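Local coordinates for GGDEF and EAL domain-containing protein (Vibrio cholerae O1 str. 2010EL-1786, PDB 6PWK) that probably acts as a c-di-GMP receptor that regulates large adhesins and so biofilm formation, binding the dinucleotide through its GGDEF and EAL domains, at residues 137-142 with 170-175. Residues are numbered along the deposited sequence; the frame is centred on the assembly and turned at random.
Sequences LGVVSN and YGFISS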
ATOM      1  N   LEU A 137       8.472   6.668  21.533  1.00 69.87           N
ATOM      2  CA  LEU A 137       9.418   5.840  22.271  1.00 59.46           C
ATOM      3  C   LEU A 137       8.658   5.030  23.310  1.00 56.51           C
ATOM      4  O   LEU A 137       7.974   5.600  24.164  1.00 64.58           O
ATOM      5  CB  LEU A 137      10.496   6.696  22.941  1.00 60.52           C
ATOM      6  CG  LEU A 137      11.553   5.934  23.743  1.00 70.78           C
ATOM      7  CD1 LEU A 137      12.401   5.065  22.826  1.00 73.30           C
ATOM      8  CD2 LEU A 137      12.426   6.894  24.533  1.00 72.69           C
ATOM      9  N   GLY A 138       8.774   3.710  23.230  1.00 55.99           N
ATOM     10  CA  GLY A 138       8.215   2.811  24.222  1.00 51.88           C
ATOM     11  C   GLY A 138       9.339   2.088  24.948  1.00 59.21           C
ATOM     12  O   GLY A 138      10.267   1.576  24.318  1.00 61.85           O
ATOM     13  N   VAL A 139       9.251   2.071  26.275  1.00 64.83           N
ATOM     14  CA  VAL A 139      10.258   1.441  27.120  1.00 71.84           C
ATOM     15  C   VAL A 139       9.554   0.520  28.107  1.00 74.30           C
ATOM     16  O   VAL A 139       8.490   0.860  28.640  1.00 81.02           O
ATOM     17  CB  VAL A 139      11.127   2.486  27.856  1.00 72.37           C
ATOM     18  CG1 VAL A 139      11.805   3.417  26.862  1.00 72.25           C
ATOM     19  CG2 VAL A 139      10.298   3.296  28.830  1.00 80.32           C
ATOM     20  N   VAL A 140      10.126  -0.663  28.326  1.00 71.88           N
ATOM     21  CA  VAL A 140       9.631  -1.590  29.337  1.00 77.74           C
ATOM     22  C   VAL A 140      10.804  -2.066  30.181  1.00 85.53           C
ATOM     23  O   VAL A 140      11.919  -2.241  29.676  1.00 89.37           O
ATOM     24  CB  VAL A 140       8.858  -2.788  28.729  1.00 71.64           C
ATOM     25  CG1 VAL A 140       8.429  -2.506  27.299  1.00 58.59           C
ATOM     26  CG2 VAL A 140       9.651  -4.089  28.829  1.00 73.56           C
ATOM     27  N   SER A 141      10.554  -2.240  31.475  1.00 81.43           N
ATOM     28  CA  SER A 141      11.532  -2.780  32.407  1.00 84.50           C
ATOM     29  C   SER A 141      11.143  -4.210  32.754  1.00 89.08           C
ATOM     30  O   SER A 141       9.999  -4.469  33.142  1.00 87.97           O
ATOM     31  CB  SER A 141      11.612  -1.935  33.677  1.00 80.04           C
ATOM     32  OG  SER A 141      10.439  -2.077  34.457  1.00 84.92           O
ATOM     33  N   ASN A 142      12.092  -5.130  32.613  1.00 88.62           N
ATOM     34  CA  ASN A 142      11.846  -6.540  32.893  1.00 91.09           C
ATOM     35  C   ASN A 142      12.050  -6.774  34.383  1.00100.09           C
ATOM     36  O   ASN A 142      13.182  -6.846  34.864  1.00102.84           O
ATOM     37  CB  ASN A 142      12.763  -7.428  32.058  1.00 90.69           C
ATOM     38  CG  ASN A 142      12.227  -8.838  31.907  1.00 97.49           C
ATOM     39  OD1 ASN A 142      11.017  -9.057  31.914  1.00100.23           O
ATOM     40  ND2 ASN A 142      13.129  -9.804  31.769  1.00 99.51           N
ATOM     41  N   TYR A 170       7.641   9.376  26.675  1.00 75.37           N
ATOM     42  CA  TYR A 170       7.751   7.971  26.315  1.00 72.81           C
ATOM     43  C   TYR A 170       6.666   7.187  27.048  1.00 69.64           C
ATOM     44  O   TYR A 170       6.139   7.645  28.072  1.00 72.31           O
ATOM     45  CB  TYR A 170       9.137   7.414  26.651  1.00 58.16           C
ATOM     46  CG  TYR A 170       9.548   7.657  28.084  1.00 65.19           C
ATOM     47  CD1 TYR A 170      10.180   8.837  28.454  1.00 69.54           C
ATOM     48  CD2 TYR A 170       9.292   6.715  29.073  1.00 70.35           C
ATOM     49  CE1 TYR A 170      10.548   9.070  29.760  1.00 75.62           C
ATOM     50  CE2 TYR A 170       9.659   6.939  30.384  1.00 76.90           C
ATOM     51  CZ  TYR A 170      10.286   8.120  30.720  1.00 81.86           C
ATOM     52  OH  TYR A 170      10.655   8.358  32.022  1.00 91.37           O
ATOM     53  N   GLY A 171       6.346   6.024  26.522  1.00 65.00           N
ATOM     54  CA  GLY A 171       5.412   5.113  27.151  1.00 57.74           C
ATOM     55  C   GLY A 171       6.150   4.056  27.949  1.00 61.40           C
ATOM     56  O   GLY A 171       6.972   3.316  27.407  1.00 69.30           O
ATOM     57  N   PHE A 172       5.849   3.994  29.244  1.00 69.53           N
ATOM     58  CA  PHE A 172       6.516   3.089  30.174  1.00 67.01           C
ATOM     59  C   PHE A 172       5.530   2.041  30.668  1.00 68.70           C
ATOM     60  O   PHE A 172       4.464   2.383  31.190  1.00 79.38           O
ATOM     61  CB  PHE A 172       7.106   3.858  31.358  1.00 78.82           C
ATOM     62  CG  PHE A 172       8.004   3.029  32.243  1.00 86.83           C
ATOM     63  CD1 PHE A 172       7.472   2.181  33.204  1.00 92.88           C
ATOM     64  CD2 PHE A 172       9.381   3.113  32.125  1.00 89.29           C
ATOM     65  CE1 PHE A 172       8.297   1.424  34.014  1.00 98.37           C
ATOM     66  CE2 PHE A 172      10.209   2.360  32.933  1.00 94.01           C
ATOM     67  CZ  PHE A 172       9.667   1.516  33.878  1.00 99.92           C
ATOM     68  N   ILE A 173       5.891   0.770  30.504  1.00 66.98           N
ATOM     69  CA  ILE A 173       5.158  -0.354  31.073  1.00 75.47           C
ATOM     70  C   ILE A 173       6.168  -1.274  31.743  1.00 81.13           C
ATOM     71  O   ILE A 173       7.192  -1.611  31.143  1.00 76.62           O
ATOM     72  CB  ILE A 173       4.359  -1.127  30.006  1.00 79.57           C
ATOM     73  CG1 ILE A 173       3.356  -0.213  29.303  1.00 81.91           C
ATOM     74  CG2 ILE A 173       3.637  -2.311  30.630  1.00 81.68           C
ATOM     75  CD1 ILE A 173       2.487  -0.933  28.289  1.00 71.57           C
ATOM     76  N   SER A 174       5.890  -1.674  32.977  1.00 94.57           N
ATOM     77  CA  SER A 174       6.750  -2.625  33.666  1.00 92.07           C
ATOM     78  C   SER A 174       6.258  -4.042  33.403  1.00 87.92           C
ATOM     79  O   SER A 174       5.056  -4.285  33.283  1.00 84.02           O
ATOM     80  CB  SER A 174       6.779  -2.342  35.168  1.00100.75           C
ATOM     81  OG  SER A 174       7.607  -3.273  35.842  1.00111.22           O
ATOM     82  N   SER A 175       7.204  -4.982  33.308  1.00 90.48           N
ATOM     83  CA  SER A 175       6.852  -6.355  32.953  1.00 97.86           C
ATOM     84  C   SER A 175       5.952  -7.012  33.992  1.00103.37           C
ATOM     85  O   SER A 175       5.299  -8.016  33.686  1.00108.82           O
ATOM     86  CB  SER A 175       8.114  -7.197  32.764  1.00107.33           C
ATOM     87  OG  SER A 175       8.512  -7.798  33.984  1.00121.04           O
TER
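Two donors meet at the carbonyl of Val-139: Ile-173 N gives its N-H to Val-139 O at 3.2 Å, and Phe-172 CA adds a C-H...O contact to the same oxygen. One peptide back, Val-139 N reaches Gly-171 O at 2.8 Å in an almost straight bond, 176° at the hydrogen. Bonds from Gly-171 N to Leu-137 O and from Ser-175 N to Ser-141 O extend the pairing in both directions, while the link from Ser-141 N to Ile-173 O is weak. Above this backbone, one methyl of Val-139 packs against two rings, and Leu-137 CD2 lies beside Tyr-170 CB. With CG1 anti to the carbonyl carbon (chi1 -58°), Val-139 CG2 falls between the backbone N and the carbonyl carbon; Val-139 CG2 lies 3.4 Å from Phe-172 CD2 and 3.6 Å from Tyr-170 CD2, touching both rings obliquely. The strands belong to a beta-alpha-beta unit of the GGDEF domain: 136-142 runs on through helix 148-164 to 171-174, which lies parallel to it at one border of the five-stranded sheet, with strand 45-51 antiparallel on the other side of 136-142. Val-140 and Ile-173 turn to the face covered by the connecting helix, where they meet Leu-155 and Leu-154. The opposite face carries Val-139, Ser-141 and Phe-172, whose ring makes a cation-pi contact with Lys-110 of helix 106-118. Farther along that face, Ser-141 OG approaches Phe-172 CZ to 3.7 Å, and Lys-143 NZ bonds to the hydroxyls of both Ser-141 and Ser-174; the Ser-174 hydroxyl also hydrogen-bonds Asp-176 OD1. Next to the Ser-175 N bond, Asn-142 OD1 receives a weak, 3.5 Å bond from Ser-175 OG, but the side-chain amide has firmer partners, ND2 bonding to Gly-43 O and OD1 to Ser-146 OG, and Ser-175 OG bonds to Lys-143 N.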